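Local coordinates for putative flagellar protein FliS (Parabacteroides merdae ATCC 43184, PDB 4YOK) that is of unknown function, its name as a putative flagellar protein notwithstanding, and carries a prealbumin-like N-terminal domain of the DUF3823 family, at residues 14-19 with 96-101. Residues are numbered along the deposited sequence; the frame is centred on the assembly and turned at random.
Sequences GRVTYQ and LEVTPY
Glu97 and Thr17 sit side by side on neighbouring parallel strands, and the carboxylate of Glu97 links Thr17 to the turn that follows its strand. From CB, the Glu97 chain sets out with CG anti to its own carbonyl carbon (chi1 -85°), and CG passes 3.9 Å from Thr17 OG1. A bend at chi2 (-72°) turns the acid back toward strand 9-18, bringing Glu97 CD to 3.5 Å from Gln19 N. There the hydroxyl of Thr17 donates to the acid, with Thr17 OG1 to Glu97 OE2 at 2.7 Å and the donor well above the carboxylate plane. Glu97 OE1 offers its syn lone pair to Gln19 N, 3.0 Å away. OE2 also takes the N-H of Gly20, while Thr17 OG1 is bonded to Asn95 ND2, a second-shell contact that helps fix the hydroxyl. The group is a worked example of a carboxylate capturing the donors at a strand end.

Beneath this polar face runs the parallel ladder of backbone hydrogen bonds: Leu96 N to Arg15 O, Thr17 N to Leu96 O, and Val98 N to Thr17 O at 3.1 Å. On the face of Val16 and Leu96, Val16 CG1 reaches Val98 CG2 at 3.7 Å, just past the last bridge, the two side chains crossing at about a right angle within an apolar layer shared with Trp77. Past the ladder, Pro100 CD lies 3.5 Å from Tyr18 CD1, and the edge of the tyrosine ring faces Val98 O. Gln19 CG lies over one face of that ring.

The pairing joins strand 92-97 to strand 9-18 in the transthyretin-like N-terminal domain, just before strand 102-111. With hydroxyl and backbone N-H donors gathered on one carboxylate, its negative charge is probably stabilised; the Glu97 side chain lies about 5 Å from a bound magnesium ion, too far for direct coordination.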
loop_
_atom_site.group_PDB
_atom_site.type_symbol
_atom_site.label_atom_id
_atom_site.label_comp_id
_atom_site.label_asym_id
_atom_site.label_seq_id
_atom_site.Cartn_x
_atom_site.Cartn_y
_atom_site.Cartn_z
ATOM N N GLY A 14 10.191 -9.672 3.121
ATOM C CA GLY A 14 10.096 -8.481 3.934
ATOM C C GLY A 14 8.749 -7.807 3.914
ATOM O O GLY A 14 7.838 -8.221 3.188
ATOM N N ARG A 15 8.632 -6.774 4.746
ATOM C CA ARG A 15 7.434 -5.944 4.872
ATOM C C ARG A 15 7.834 -4.513 5.116
ATOM O O ARG A 15 8.775 -4.260 5.877
ATOM C CB ARG A 15 6.572 -6.397 6.083
ATOM C CG ARG A 15 5.693 -7.615 5.907
ATOM C CD ARG A 15 5.197 -8.098 7.260
ATOM N NE ARG A 15 6.342 -8.430 8.109
ATOM C CZ ARG A 15 6.327 -8.503 9.434
ATOM N NH1 ARG A 15 5.195 -8.316 10.107
ATOM N NH2 ARG A 15 7.436 -8.778 10.096
ATOM N N VAL A 16 7.078 -3.581 4.554
ATOM C CA VAL A 16 7.176 -2.157 4.879
ATOM C C VAL A 16 6.205 -1.959 6.049
ATOM O O VAL A 16 5.045 -2.373 5.951
ATOM C CB VAL A 16 6.846 -1.260 3.667
ATOM C CG1 VAL A 16 6.856 0.210 4.069
ATOM C CG2 VAL A 16 7.838 -1.509 2.537
ATOM N N THR A 17 6.655 -1.338 7.139
ATOM C CA THR A 17 5.813 -1.203 8.328
ATOM C C THR A 17 5.817 0.203 8.936
ATOM O O THR A 17 6.676 1.024 8.646
ATOM C CB THR A 17 6.319 -2.174 9.438
ATOM O OG1 THR A 17 7.683 -1.850 9.755
ATOM C CG2 THR A 17 6.171 -3.677 9.064
ATOM N N TYR A 18 4.853 0.444 9.817
ATOM C CA TYR A 18 4.816 1.624 10.660
ATOM C C TYR A 18 4.495 1.145 12.074
ATOM O O TYR A 18 3.438 0.569 12.265
ATOM C CB TYR A 18 3.811 2.689 10.190
ATOM C CG TYR A 18 3.703 3.853 11.160
ATOM C CD1 TYR A 18 4.818 4.622 11.488
ATOM C CD2 TYR A 18 2.507 4.133 11.812
ATOM C CE1 TYR A 18 4.722 5.696 12.374
ATOM C CE2 TYR A 18 2.406 5.184 12.726
ATOM C CZ TYR A 18 3.516 5.954 13.010
ATOM O OH TYR A 18 3.423 6.967 13.934
ATOM N N GLN A 19 5.402 1.360 13.018
ATOM C CA GLN A 19 5.288 0.907 14.417
ATOM C C GLN A 19 5.056 -0.607 14.443
ATOM O O GLN A 19 4.219 -1.098 15.201
ATOM C CB GLN A 19 4.160 1.679 15.152
ATOM C CG GLN A 19 4.461 3.166 15.224
ATOM C CD GLN A 19 3.491 3.925 16.093
ATOM O OE1 GLN A 19 2.286 3.640 16.145
ATOM N NE2 GLN A 19 3.994 4.966 16.731
ATOM N N LEU A 96 11.007 -2.897 7.080
ATOM C CA LEU A 96 11.531 -1.562 6.832
ATOM C C LEU A 96 10.537 -0.549 7.372
ATOM O O LEU A 96 9.404 -0.528 6.917
ATOM C CB LEU A 96 11.813 -1.349 5.325
ATOM C CG LEU A 96 12.241 0.068 4.914
ATOM C CD1 LEU A 96 13.635 0.407 5.468
ATOM C CD2 LEU A 96 12.161 0.246 3.391
ATOM N N GLU A 97 10.953 0.243 8.384
ATOM C CA GLU A 97 10.118 1.272 9.032
ATOM C C GLU A 97 10.123 2.554 8.230
ATOM O O GLU A 97 11.186 3.060 7.840
ATOM C CB GLU A 97 10.616 1.594 10.464
ATOM C CG GLU A 97 10.098 0.667 11.540
ATOM C CD GLU A 97 8.632 0.827 11.913
ATOM O OE1 GLU A 97 8.201 1.943 12.291
ATOM O OE2 GLU A 97 7.924 -0.200 11.877
ATOM N N VAL A 98 8.921 3.069 7.955
ATOM C CA VAL A 98 8.731 4.338 7.239
ATOM C C VAL A 98 7.798 5.249 8.059
ATOM O O VAL A 98 7.249 4.810 9.081
ATOM C CB VAL A 98 8.196 4.102 5.808
ATOM C CG1 VAL A 98 9.181 3.250 4.986
ATOM C CG2 VAL A 98 6.775 3.486 5.831
ATOM N N THR A 99 7.624 6.512 7.618
ATOM C CA THR A 99 6.722 7.439 8.313
ATOM C C THR A 99 5.589 7.821 7.368
ATOM O O THR A 99 5.766 8.740 6.561
ATOM C CB THR A 99 7.440 8.681 8.853
ATOM O OG1 THR A 99 8.598 8.258 9.578
ATOM C CG2 THR A 99 6.513 9.525 9.756
ATOM N N PRO A 100 4.444 7.109 7.436
ATOM C CA PRO A 100 3.313 7.450 6.548
ATOM C C PRO A 100 2.763 8.838 6.849
ATOM O O PRO A 100 2.867 9.288 7.988
ATOM C CB PRO A 100 2.257 6.376 6.861
ATOM C CG PRO A 100 2.978 5.301 7.651
ATOM C CD PRO A 100 4.115 5.988 8.340
ATOM N N TYR A 101 2.154 9.506 5.849
ATOM C CA TYR A 101 1.515 10.821 6.072
ATOM C C TYR A 101 0.261 10.623 6.925
ATOM O O TYR A 101 0.021 11.366 7.868
ATOM C CB TYR A 101 1.135 11.451 4.719
ATOM C CG TYR A 101 2.336 11.826 3.893
ATOM C CD1 TYR A 101 3.221 12.817 4.325
ATOM C CD2 TYR A 101 2.635 11.148 2.714
ATOM C CE1 TYR A 101 4.367 13.128 3.597
ATOM C CE2 TYR A 101 3.749 11.499 1.942
ATOM C CZ TYR A 101 4.606 12.491 2.390
ATOM O OH TYR A 101 5.722 12.834 1.671
#